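Local coordinates for hypothetical protein (Bacteroides ovatus, PDB 4EPS) that probably forms part of the tip of fimbriae, the filaments on the bacterial surface that mediate adhesion and biofilm formation, at residues Gly54-Glu59 with Thr102-Asp107; Tyr171-Ala176 with His266-Gly271; Ser225-Ile230 with Asp242-Met247; Gly344-Ala349 with Tyr502-Phe507. All coordinates share one frame; numbering follows the deposited sequence. Where two conformers were deposited one is given.

Contact 1 of 4, residues Gly54-Glu59 with Thr102-Asp107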
# COMPACT_ATOMS: atom_id res chain seq x y z
N GLY A 54 -32.01 -10.18 -63.10
CA GLY A 54 -31.84 -11.57 -62.66
C GLY A 54 -30.63 -12.31 -63.17
O GLY A 54 -30.58 -13.54 -63.06
N ALA A 55 -29.63 -11.60 -63.71
CA ALA A 55 -28.38 -12.20 -64.20
C ALA A 55 -27.17 -11.35 -63.81
O ALA A 55 -27.24 -10.12 -63.86
CB ALA A 55 -28.43 -12.38 -65.71
N ILE A 56 -26.05 -12.02 -63.51
CA ILE A 56 -24.79 -11.33 -63.21
C ILE A 56 -24.24 -10.75 -64.52
O ILE A 56 -24.21 -11.44 -65.54
CB ILE A 56 -23.75 -12.26 -62.52
CG1 ILE A 56 -24.32 -12.91 -61.24
CG2 ILE A 56 -22.46 -11.50 -62.23
CD1 ILE A 56 -23.55 -14.17 -60.74
N LEU A 57 -23.82 -9.47 -64.49
CA LEU A 57 -23.20 -8.79 -65.62
C LEU A 57 -21.83 -9.38 -65.86
O LEU A 57 -21.05 -9.52 -64.91
CB LEU A 57 -23.09 -7.26 -65.38
CG LEU A 57 -24.38 -6.43 -65.42
CD1 LEU A 57 -24.06 -4.97 -65.16
CD2 LEU A 57 -25.09 -6.54 -66.78
N ASP A 58 -21.54 -9.77 -67.11
CA ASP A 58 -20.25 -10.36 -67.49
C ASP A 58 -19.08 -9.46 -67.16
O ASP A 58 -18.00 -9.95 -66.86
CB ASP A 58 -20.22 -10.67 -69.01
CG ASP A 58 -21.21 -11.72 -69.48
OD1 ASP A 58 -21.36 -12.75 -68.79
OD2 ASP A 58 -21.76 -11.55 -70.59
N GLU A 59 -19.29 -8.14 -67.25
CA GLU A 59 -18.24 -7.16 -66.97
C GLU A 59 -17.96 -7.01 -65.45
O GLU A 59 -16.89 -6.53 -65.12
CB GLU A 59 -18.57 -5.79 -67.60
CG GLU A 59 -19.79 -5.09 -67.02
CD GLU A 59 -20.04 -3.67 -67.50
OE1 GLU A 59 -19.25 -2.76 -67.13
OE2 GLU A 59 -21.06 -3.45 -68.19
N THR A 102 -22.99 -18.34 -55.64
CA THR A 102 -23.99 -17.27 -55.57
C THR A 102 -25.39 -17.82 -55.89
O THR A 102 -25.50 -18.84 -56.55
CB THR A 102 -23.62 -16.08 -56.47
OG1 THR A 102 -23.55 -16.55 -57.81
CG2 THR A 102 -22.28 -15.43 -56.08
N ASP A 103 -26.44 -17.14 -55.40
CA ASP A 103 -27.84 -17.54 -55.60
C ASP A 103 -28.68 -16.37 -56.08
O ASP A 103 -28.95 -15.42 -55.32
CB ASP A 103 -28.41 -18.12 -54.29
CG ASP A 103 -29.84 -18.67 -54.36
OD1 ASP A 103 -30.36 -18.82 -55.48
OD2 ASP A 103 -30.40 -18.99 -53.29
N LEU A 104 -29.15 -16.45 -57.33
CA LEU A 104 -29.99 -15.41 -57.94
C LEU A 104 -31.49 -15.61 -57.64
O LEU A 104 -32.25 -14.65 -57.72
CB LEU A 104 -29.78 -15.38 -59.46
CG LEU A 104 -28.38 -14.99 -59.95
CD1 LEU A 104 -28.15 -15.47 -61.38
CD2 LEU A 104 -28.16 -13.49 -59.85
N ILE A 105 -31.90 -16.85 -57.29
CA ILE A 105 -33.31 -17.19 -57.04
C ILE A 105 -33.71 -16.80 -55.61
O ILE A 105 -34.67 -16.04 -55.45
CB ILE A 105 -33.61 -18.68 -57.39
CG1 ILE A 105 -33.53 -18.92 -58.92
CG2 ILE A 105 -34.99 -19.14 -56.86
CD1 ILE A 105 -32.25 -19.59 -59.41
N GLY A 106 -32.96 -17.28 -54.62
CA GLY A 106 -33.21 -17.00 -53.20
C GLY A 106 -33.04 -15.55 -52.80
O GLY A 106 -32.58 -14.72 -53.60
N ASP A 107 -33.41 -15.23 -51.54
CA ASP A 107 -33.33 -13.86 -51.02
C ASP A 107 -31.93 -13.56 -50.41
O ASP A 107 -31.68 -12.42 -49.97
CB ASP A 107 -34.45 -13.61 -50.00
CG ASP A 107 -35.85 -13.87 -50.54
OD1 ASP A 107 -36.26 -13.17 -51.50
OD2 ASP A 107 -36.54 -14.77 -50.01

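Contact 2 of 4, residues Tyr171-Ala176 with His266-Gly271. With SO4 (sulfate ion), chain F.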
# COMPACT_ATOMS: atom_id res chain seq x y z
N TYR A 171 -0.32 -5.72 -11.38
CA TYR A 171 0.35 -5.37 -10.13
C TYR A 171 0.72 -3.91 -10.16
O TYR A 171 1.41 -3.48 -11.08
CB TYR A 171 1.62 -6.22 -9.89
CG TYR A 171 1.34 -7.62 -9.41
CD1 TYR A 171 0.92 -8.61 -10.29
CD2 TYR A 171 1.47 -7.95 -8.06
CE1 TYR A 171 0.62 -9.89 -9.85
CE2 TYR A 171 1.19 -9.24 -7.61
CZ TYR A 171 0.77 -10.21 -8.51
OH TYR A 171 0.46 -11.48 -8.11
N ILE A 172 0.25 -3.15 -9.19
CA ILE A 172 0.71 -1.77 -9.01
C ILE A 172 1.80 -1.91 -7.92
O ILE A 172 1.47 -2.07 -6.75
CB ILE A 172 -0.43 -0.81 -8.63
CG1 ILE A 172 -1.48 -0.72 -9.79
CG2 ILE A 172 0.11 0.59 -8.25
CD1 ILE A 172 -2.91 -0.32 -9.33
N PHE A 173 3.06 -1.92 -8.33
CA PHE A 173 4.16 -2.07 -7.37
C PHE A 173 4.42 -0.75 -6.68
O PHE A 173 4.46 0.30 -7.33
CB PHE A 173 5.43 -2.55 -8.07
CG PHE A 173 5.31 -3.98 -8.57
CD1 PHE A 173 4.97 -5.00 -7.70
CD2 PHE A 173 5.56 -4.29 -9.90
CE1 PHE A 173 4.88 -6.32 -8.16
CE2 PHE A 173 5.51 -5.61 -10.35
CZ PHE A 173 5.18 -6.61 -9.48
N THR A 174 4.53 -0.81 -5.34
CA THR A 174 4.73 0.38 -4.52
C THR A 174 5.93 0.25 -3.60
O THR A 174 6.49 -0.83 -3.45
CB THR A 174 3.48 0.65 -3.64
OG1 THR A 174 3.41 -0.35 -2.62
CG2 THR A 174 2.16 0.75 -4.44
N ASP A 175 6.30 1.36 -2.96
CA ASP A 175 7.29 1.38 -1.90
C ASP A 175 6.50 1.08 -0.62
O ASP A 175 5.28 0.84 -0.69
CB ASP A 175 8.04 2.74 -1.86
CG ASP A 175 7.23 3.97 -1.46
OD1 ASP A 175 6.01 3.82 -1.12
OD2 ASP A 175 7.78 5.10 -1.54
N ALA A 176 7.16 1.14 0.54
CA ALA A 176 6.52 0.84 1.83
C ALA A 176 5.43 1.83 2.21
O ALA A 176 4.56 1.48 3.01
CB ALA A 176 7.59 0.82 2.93
N HIS A 266 1.11 -4.02 -4.49
CA HIS A 266 2.09 -4.84 -3.80
C HIS A 266 3.34 -4.06 -3.49
O HIS A 266 3.95 -3.47 -4.38
CB HIS A 266 2.45 -6.10 -4.64
CG HIS A 266 3.50 -6.97 -4.00
ND1 HIS A 266 3.20 -7.78 -2.90
CD2 HIS A 266 4.83 -7.06 -4.26
CE1 HIS A 266 4.35 -8.36 -2.54
NE2 HIS A 266 5.36 -7.95 -3.32
N HIS A 267 3.77 -4.10 -2.23
CA HIS A 267 5.06 -3.50 -1.81
C HIS A 267 6.19 -4.39 -2.33
O HIS A 267 6.43 -5.47 -1.79
CB HIS A 267 5.14 -3.35 -0.28
CG HIS A 267 6.48 -2.81 0.20
ND1 HIS A 267 6.88 -2.97 1.52
CD2 HIS A 267 7.43 -2.10 -0.46
CE1 HIS A 267 8.08 -2.38 1.61
NE2 HIS A 267 8.45 -1.85 0.45
N LEU A 268 6.84 -3.95 -3.41
CA LEU A 268 7.88 -4.77 -4.06
C LEU A 268 9.19 -4.69 -3.26
O LEU A 268 9.74 -3.62 -3.05
CB LEU A 268 8.08 -4.30 -5.53
CG LEU A 268 9.07 -5.11 -6.41
CD1 LEU A 268 8.62 -6.61 -6.55
CD2 LEU A 268 9.19 -4.47 -7.81
N GLN A 269 9.70 -5.84 -2.83
CA GLN A 269 10.93 -5.88 -2.03
C GLN A 269 11.89 -6.95 -2.48
O GLN A 269 11.47 -8.00 -2.97
CB GLN A 269 10.58 -6.16 -0.55
CG GLN A 269 9.74 -5.04 0.10
CD GLN A 269 9.53 -5.33 1.55
OE1 GLN A 269 8.69 -6.17 1.95
NE2 GLN A 269 10.32 -4.71 2.36
N VAL A 270 13.18 -6.73 -2.21
CA VAL A 270 14.19 -7.77 -2.42
C VAL A 270 13.76 -8.98 -1.55
O VAL A 270 13.36 -8.81 -0.40
CB VAL A 270 15.60 -7.25 -2.01
CG1 VAL A 270 16.63 -8.40 -1.96
CG2 VAL A 270 16.06 -6.11 -2.94
N GLY A 271 13.86 -10.17 -2.10
CA GLY A 271 13.46 -11.38 -1.39
C GLY A 271 12.07 -11.86 -1.77
O GLY A 271 11.68 -12.97 -1.40
S SO4 F . 11.06 0.61 0.95
O1 SO4 F . 10.99 -0.77 1.39
O2 SO4 F . 10.99 1.45 2.13
O3 SO4 F . 12.34 0.81 0.29
O4 SO4 F . 9.98 0.98 0.10
O HOH W 1 9.72 -0.97 -3.02

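Contact 3 of 4, residues Ser225-Ile230 with Asp242-Met247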
# COMPACT_ATOMS: atom_id res chain seq x y z
N SER A 225 -24.43 -21.94 -35.09
CA SER A 225 -25.19 -23.12 -34.61
C SER A 225 -24.29 -24.33 -34.26
O SER A 225 -24.83 -25.38 -33.92
CB SER A 225 -26.27 -23.54 -35.61
OG SER A 225 -27.22 -22.50 -35.76
N SER A 226 -22.93 -24.18 -34.24
CA SER A 226 -22.06 -25.29 -33.82
C SER A 226 -22.23 -25.44 -32.31
O SER A 226 -22.69 -24.50 -31.65
CB SER A 226 -20.60 -25.05 -34.21
OG SER A 226 -20.18 -23.77 -33.77
N GLU A 227 -21.95 -26.62 -31.76
CA GLU A 227 -22.27 -26.89 -30.36
C GLU A 227 -21.16 -27.51 -29.51
O GLU A 227 -21.42 -27.96 -28.39
CB GLU A 227 -23.48 -27.85 -30.31
CG GLU A 227 -24.80 -27.22 -30.74
CD GLU A 227 -26.00 -28.16 -30.71
OE1 GLU A 227 -25.79 -29.39 -30.66
OE2 GLU A 227 -27.14 -27.65 -30.75
N ASN A 228 -19.92 -27.50 -30.01
CA ASN A 228 -18.81 -28.14 -29.34
C ASN A 228 -18.44 -27.50 -28.01
O ASN A 228 -18.55 -26.30 -27.83
CB ASN A 228 -17.56 -28.10 -30.24
CG ASN A 228 -17.84 -28.62 -31.62
OD1 ASN A 228 -18.48 -27.96 -32.41
ND2 ASN A 228 -17.44 -29.85 -31.90
N GLN A 229 -17.94 -28.33 -27.10
CA GLN A 229 -17.32 -27.82 -25.90
C GLN A 229 -15.89 -27.50 -26.29
O GLN A 229 -15.30 -28.23 -27.10
CB GLN A 229 -17.34 -28.87 -24.77
CG GLN A 229 -18.72 -29.11 -24.18
CD GLN A 229 -18.67 -30.04 -22.99
OE1 GLN A 229 -17.78 -30.89 -22.88
NE2 GLN A 229 -19.62 -29.90 -22.09
N ILE A 230 -15.36 -26.41 -25.77
CA ILE A 230 -13.96 -26.06 -25.92
C ILE A 230 -13.38 -26.20 -24.51
O ILE A 230 -13.88 -25.57 -23.57
CB ILE A 230 -13.72 -24.67 -26.55
CG1 ILE A 230 -14.23 -24.64 -28.02
CG2 ILE A 230 -12.22 -24.28 -26.45
CD1 ILE A 230 -14.36 -23.19 -28.62
N ASP A 242 -18.82 -24.03 -22.99
CA ASP A 242 -19.97 -24.62 -23.67
C ASP A 242 -20.44 -23.63 -24.72
O ASP A 242 -21.02 -22.60 -24.37
CB ASP A 242 -21.07 -24.96 -22.65
CG ASP A 242 -20.65 -26.09 -21.71
OD1 ASP A 242 -20.66 -27.25 -22.15
OD2 ASP A 242 -20.27 -25.79 -20.56
N THR A 243 -20.15 -23.90 -26.01
CA THR A 243 -20.57 -22.97 -27.08
C THR A 243 -22.01 -23.26 -27.55
O THR A 243 -22.60 -22.44 -28.26
CB THR A 243 -19.60 -23.01 -28.29
OG1 THR A 243 -19.81 -24.20 -29.05
CG2 THR A 243 -18.12 -22.85 -27.88
N ALA A 244 -22.56 -24.43 -27.19
CA ALA A 244 -23.93 -24.79 -27.63
C ALA A 244 -24.92 -23.67 -27.33
O ALA A 244 -24.91 -23.12 -26.23
CB ALA A 244 -24.37 -26.08 -26.94
N GLU A 245 -25.74 -23.32 -28.32
CA GLU A 245 -26.81 -22.29 -28.31
C GLU A 245 -26.29 -20.86 -28.25
O GLU A 245 -27.09 -19.92 -28.20
CB GLU A 245 -27.81 -22.50 -27.13
CG GLU A 245 -28.21 -23.96 -26.89
CD GLU A 245 -28.80 -24.70 -28.07
OE1 GLU A 245 -29.16 -24.04 -29.07
OE2 GLU A 245 -28.98 -25.94 -27.97
N LYS A 246 -24.96 -20.67 -28.28
CA LYS A 246 -24.42 -19.32 -28.15
C LYS A 246 -23.72 -18.86 -29.43
O LYS A 246 -23.14 -17.77 -29.44
CB LYS A 246 -23.45 -19.26 -26.95
CG LYS A 246 -24.11 -19.67 -25.63
CD LYS A 246 -23.10 -20.02 -24.57
CE LYS A 246 -23.70 -20.89 -23.49
NZ LYS A 246 -22.67 -21.29 -22.50
N MSE A 247 -23.77 -19.67 -30.50
CA MSE A 247 -23.06 -19.41 -31.76
C MSE A 247 -23.99 -18.82 -32.82
O MSE A 247 -24.45 -19.52 -33.72
CB MSE A 247 -22.37 -20.69 -32.25
CG MSE A 247 -21.39 -21.28 -31.22
SE MSE A 247 -19.71 -20.25 -31.21
CE MSE A 247 -20.06 -19.02 -29.71
O HOH W 2 -27.48 -19.94 -34.96
O HOH W 3 -18.60 -24.26 -31.55
O HOH W 4 -25.20 -23.47 -31.05
O HOH W 5 -21.21 -26.72 -25.82
O HOH W 6 -30.03 -27.80 -29.70
O HOH W 7 -27.66 -25.15 -31.38

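Contact 4 of 4, residues Gly344-Ala349 with Tyr502-Phe507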
# COMPACT_ATOMS: atom_id res chain seq x y z
N GLY A 344 29.83 -24.83 -14.60
CA GLY A 344 30.25 -25.19 -15.95
C GLY A 344 31.24 -24.21 -16.52
O GLY A 344 31.60 -23.22 -15.86
N LYS A 345 31.64 -24.46 -17.79
CA LYS A 345 32.56 -23.60 -18.54
C LYS A 345 31.74 -22.47 -19.14
O LYS A 345 30.51 -22.54 -19.13
CB LYS A 345 33.31 -24.40 -19.63
CG LYS A 345 34.19 -25.51 -19.07
CD LYS A 345 34.65 -26.44 -20.20
CE LYS A 345 35.78 -27.36 -19.79
NZ LYS A 345 35.33 -28.44 -18.87
N PHE A 346 32.41 -21.42 -19.65
CA PHE A 346 31.68 -20.29 -20.21
C PHE A 346 31.74 -20.32 -21.72
O PHE A 346 30.72 -20.24 -22.38
CB PHE A 346 32.22 -18.95 -19.67
CG PHE A 346 31.37 -17.76 -20.07
CD1 PHE A 346 30.31 -17.34 -19.27
CD2 PHE A 346 31.65 -17.04 -21.23
CE1 PHE A 346 29.53 -16.25 -19.64
CE2 PHE A 346 30.83 -15.97 -21.62
CZ PHE A 346 29.79 -15.58 -20.82
N SER A 347 32.96 -20.39 -22.26
CA SER A 347 33.19 -20.40 -23.70
C SER A 347 34.57 -20.95 -23.97
O SER A 347 35.37 -21.06 -23.04
CB SER A 347 33.08 -18.98 -24.26
OG SER A 347 34.26 -18.23 -24.02
N PRO A 348 34.93 -21.24 -25.24
CA PRO A 348 36.34 -21.59 -25.49
C PRO A 348 37.20 -20.32 -25.34
O PRO A 348 36.65 -19.21 -25.34
CB PRO A 348 36.33 -22.11 -26.93
CG PRO A 348 35.11 -21.61 -27.56
CD PRO A 348 34.15 -21.15 -26.50
N ALA A 349 38.52 -20.47 -25.19
CA ALA A 349 39.43 -19.31 -25.18
C ALA A 349 39.44 -18.75 -26.60
O ALA A 349 39.41 -19.54 -27.55
CB ALA A 349 40.83 -19.74 -24.75
N TYR A 502 33.02 -22.44 -13.19
CA TYR A 502 32.51 -21.60 -12.11
C TYR A 502 30.97 -21.75 -12.04
O TYR A 502 30.38 -22.49 -12.83
CB TYR A 502 32.93 -20.13 -12.24
CG TYR A 502 34.43 -19.91 -12.35
CD1 TYR A 502 35.27 -20.13 -11.25
CD2 TYR A 502 35.01 -19.53 -13.55
CE1 TYR A 502 36.65 -19.91 -11.35
CE2 TYR A 502 36.39 -19.33 -13.66
CZ TYR A 502 37.21 -19.54 -12.56
OH TYR A 502 38.57 -19.35 -12.71
N THR A 503 30.34 -21.03 -11.11
CA THR A 503 28.90 -21.16 -10.86
C THR A 503 28.09 -20.17 -11.65
O THR A 503 28.43 -18.97 -11.69
CB THR A 503 28.61 -21.02 -9.36
OG1 THR A 503 29.36 -22.02 -8.68
CG2 THR A 503 27.13 -21.21 -9.02
N TYR A 504 26.99 -20.65 -12.20
CA TYR A 504 26.01 -19.82 -12.88
C TYR A 504 24.81 -19.49 -12.00
O TYR A 504 24.23 -20.38 -11.37
CB TYR A 504 25.44 -20.56 -14.10
CG TYR A 504 26.35 -20.57 -15.30
CD1 TYR A 504 26.35 -19.51 -16.20
CD2 TYR A 504 27.16 -21.67 -15.59
CE1 TYR A 504 27.15 -19.52 -17.34
CE2 TYR A 504 27.97 -21.69 -16.72
CZ TYR A 504 27.95 -20.62 -17.60
OH TYR A 504 28.74 -20.62 -18.72
N ARG A 505 24.39 -18.24 -12.04
CA ARG A 505 23.09 -17.73 -11.59
C ARG A 505 22.61 -16.83 -12.72
O ARG A 505 23.42 -16.08 -13.27
CB ARG A 505 23.17 -16.96 -10.26
CG ARG A 505 23.30 -17.85 -9.03
CD ARG A 505 21.94 -18.41 -8.61
NE ARG A 505 22.11 -19.34 -7.49
CZ ARG A 505 21.11 -19.90 -6.82
NH1 ARG A 505 19.85 -19.63 -7.14
NH2 ARG A 505 21.37 -20.76 -5.85
N PHE A 506 21.37 -16.96 -13.15
CA PHE A 506 20.85 -16.10 -14.21
C PHE A 506 19.98 -15.03 -13.60
O PHE A 506 19.42 -15.20 -12.52
CB PHE A 506 20.05 -16.92 -15.25
CG PHE A 506 20.99 -17.73 -16.11
CD1 PHE A 506 21.43 -18.99 -15.71
CD2 PHE A 506 21.46 -17.21 -17.32
CE1 PHE A 506 22.35 -19.72 -16.49
CE2 PHE A 506 22.37 -17.94 -18.10
CZ PHE A 506 22.83 -19.17 -17.66
N PHE A 507 19.90 -13.91 -14.31
CA PHE A 507 19.06 -12.78 -13.96
C PHE A 507 18.04 -12.50 -15.06
O PHE A 507 18.30 -12.80 -16.22
CB PHE A 507 19.92 -11.52 -13.83
CG PHE A 507 20.55 -11.23 -12.48
CD1 PHE A 507 21.14 -12.25 -11.74
CD2 PHE A 507 20.68 -9.92 -12.04
CE1 PHE A 507 21.80 -11.97 -10.53
CE2 PHE A 507 21.33 -9.63 -10.83
CZ PHE A 507 21.91 -10.66 -10.10

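Contact 1 of 4, residues Gly54-Glu59 with Thr102-Asp107
Leu104 lies against Gly54 and Ile56, bringing the loop that follows strand 87-92 up to the β-hairpin made by strands 45-52 and 55-67 of the fimbrillin-like region. The contact is small and lies at the surface, and no hydrogen bond crosses it. CD1 of Leu104 sits 3.5 Å from the carbonyl O of Gly54, with CD2 of the same leucine 4.0 Å from that oxygen, which therefore rests against the end of the side chain. CD2 also meets CG1 of Ile56 at 4.1 Å. One carbon further out, CD1 of Ile56 stands 3.8 Å from OG1 of Thr102, a van der Waals touch at the other end of the contact. In the isoleucine, chi1 of -55° sets CG1 against Leu104, and the extended chi2 (161°) carries CD1 on to Thr102.

Behind this first shell is Phe109, against which Ile56, Thr102 and Leu104 all pack, while Phe49 and Val51 on strand 45-52 touch Ile56 and Leu104 respectively. Gly54 occupies the bend between the hairpin strands with a positive phi of 78°, a conformation that favours glycine. On the loop side the chain folds back through an Asx turn at Asp103: its OD1 accepts from Ile105 N at 3.1 Å and from Gly106 N at 3.1 Å, both donors approaching from the same face, above the carboxylate plane.

Contact 2 of 4, residues Tyr171-Ala176 with His266-Gly271
Phe173 and Thr174 pair in parallel with His266 and His267, where strands 148-174 and 261-267 run out together; these strand ends form part of the interface between the two subunits. His266 N donates to Ile172 O, Thr174 N to His266 O (2.9 Å), and Leu268 N to Thr174 O; a water also bridges Thr174 O and Leu268 O. On one face of the sheet the Phe173 ring has Leu268 CD2 over it in a CH-pi contact, 4.2 Å from the ring centroid, and CB of Tyr171 on its opposite face. His266 CD2 approaches Phe173 CE1 obliquely at 4.0 Å.

On the other face, the His267 imidazole has Gln269 CG over its centre. Ala176 N lies on the opposite face, offset toward the rim. NE2 of His267 donates to sulfate O1 at 2.9 Å, and Ala176 N donates to sulfate O4 at 2.9 Å; the ion probably comes from the crystallisation liquor. Ser282 OG and Asn284 ND2 of the second subunit also hydrogen-bond to it.

The second subunit also supplies His267, whose ND1 is hydrogen-bonded to His267 ND1 here, and Glu177, bound to His266 ND1. Within the chain, strand 187-190 touches Tyr171, while Val280 on strand 280-281 packs against Phe173, His266 and Leu268.

Contact 3 of 4, residues Ser225-Ile230 with Asp242-Met247
Thr243 and Asn228 form the centre of this contact. The hydroxyl OG1 of Thr243 donates to Asn228 O at 2.7 Å, in the carbonyl plane and on a lone pair; the backbone N of Thr243 adds only a weak bond to the same oxygen. OG1 stands between its own backbone N and carbonyl carbon (chi1 75°), facing Asn228. At one end Gln229 NE2 donates to the syn lone pair of Asp242 OD1 at 2.8 Å, with the two side chains side by side and pointing the same way. At the other end Ser225 N donates to Met247 O at 2.8 Å.

Waters bridge the two segments. One molecule donates to both Ser226 OG, which is also hydrogen-bonded to Lys223 O, and Thr243 OG1; a second links Ser226 O with Glu245 N, and a third links Glu227 O with Ala244 N.

Two like charges also come close: Glu227 OE2 and Glu245 OE2 are 3.7 Å apart, with two waters donating to both carboxylates and probably easing the repulsion.

Apolar contact is modest. Thr243 CG2 meets CD1 of Ile230 at 3.8 Å, and Ala244 CB packs on Glu227 CB at 3.9 Å. Met247, present as selenomethionine, makes a van der Waals contact through CG with Ser226 O. Val162 of strand 148-174 packs against Ile230, Thr243 and Met247.

Gln229 and Asp242 are an antiparallel, non-hydrogen-bonded pair at the open end of the β-hairpin of strands 229-234 and 237-242; beyond it the chain leaves through a type II turn, Thr243 to Lys246, closed by Lys246 N on Thr243 O.

Contact 4 of 4, residues Gly344-Ala349 with Tyr502-Phe507
Gly344 and Tyr502 are joined by two backbone hydrogen bonds, Gly344 N to Tyr502 O at 3.0 Å and Tyr502 N to Gly344 O at 3.1 Å, which make them an antiparallel hydrogen-bonded pair. The bridge fixes the short strand 342-344 as an outermost strand, within this chain, of a six-stranded antiparallel sheet. Gly344 O has a second donor, NE1 of Trp470.

A side-chain bond takes over where the backbones part. The hydroxyl OH of Tyr504 donates to Lys345 O at 2.6 Å, with that oxygen at the ring edge, in its plane. Tyr504 has CG anti to its carbonyl carbon (chi1 -78°), and its ring extends toward the Gly344-Ala349 loop, bringing CE2 to 4.0 Å from Gly344 O.

Aromatic rings pack beside this bond. Phe346 crosses Tyr504 at about a right angle, its CD1 3.7 Å from Tyr504 OH and 4.3 Å from Tyr504 CE1. Tyr412 of helix 408-419 stacks on Tyr504, and the ring of Trp470 meets those of Tyr502, Tyr504 and Phe346.

Chemically, the tyrosine hydroxyl satisfies a loop carbonyl within buried aromatic surroundings, so that one side chain both packs in the interior and ties down the chain leaving the edge strand.

Overall arrangement
Along the chain contact 1 closes first; contact 3 is then nested inside the loop closed by contact 2, and contact 4 comes last. The molecule is elongated: the centres of contacts 1 and 4 are about 72 Å apart, on opposite sides of the chain's centre. Contact 3 lies between contacts 1 and 2, its centre about 34 Å and 43 Å from theirs. The long strand 148-174 connects contacts 3 and 2, packing against contact 3 and ending in contact 2. Contact 4 belongs to the separate antiparallel sheet near the C-terminus, yet its nearest atoms are only about 10 Å from contact 2. Contact 2 thus sits near this C-terminal part and is the one of the four whose segments touch the second subunit.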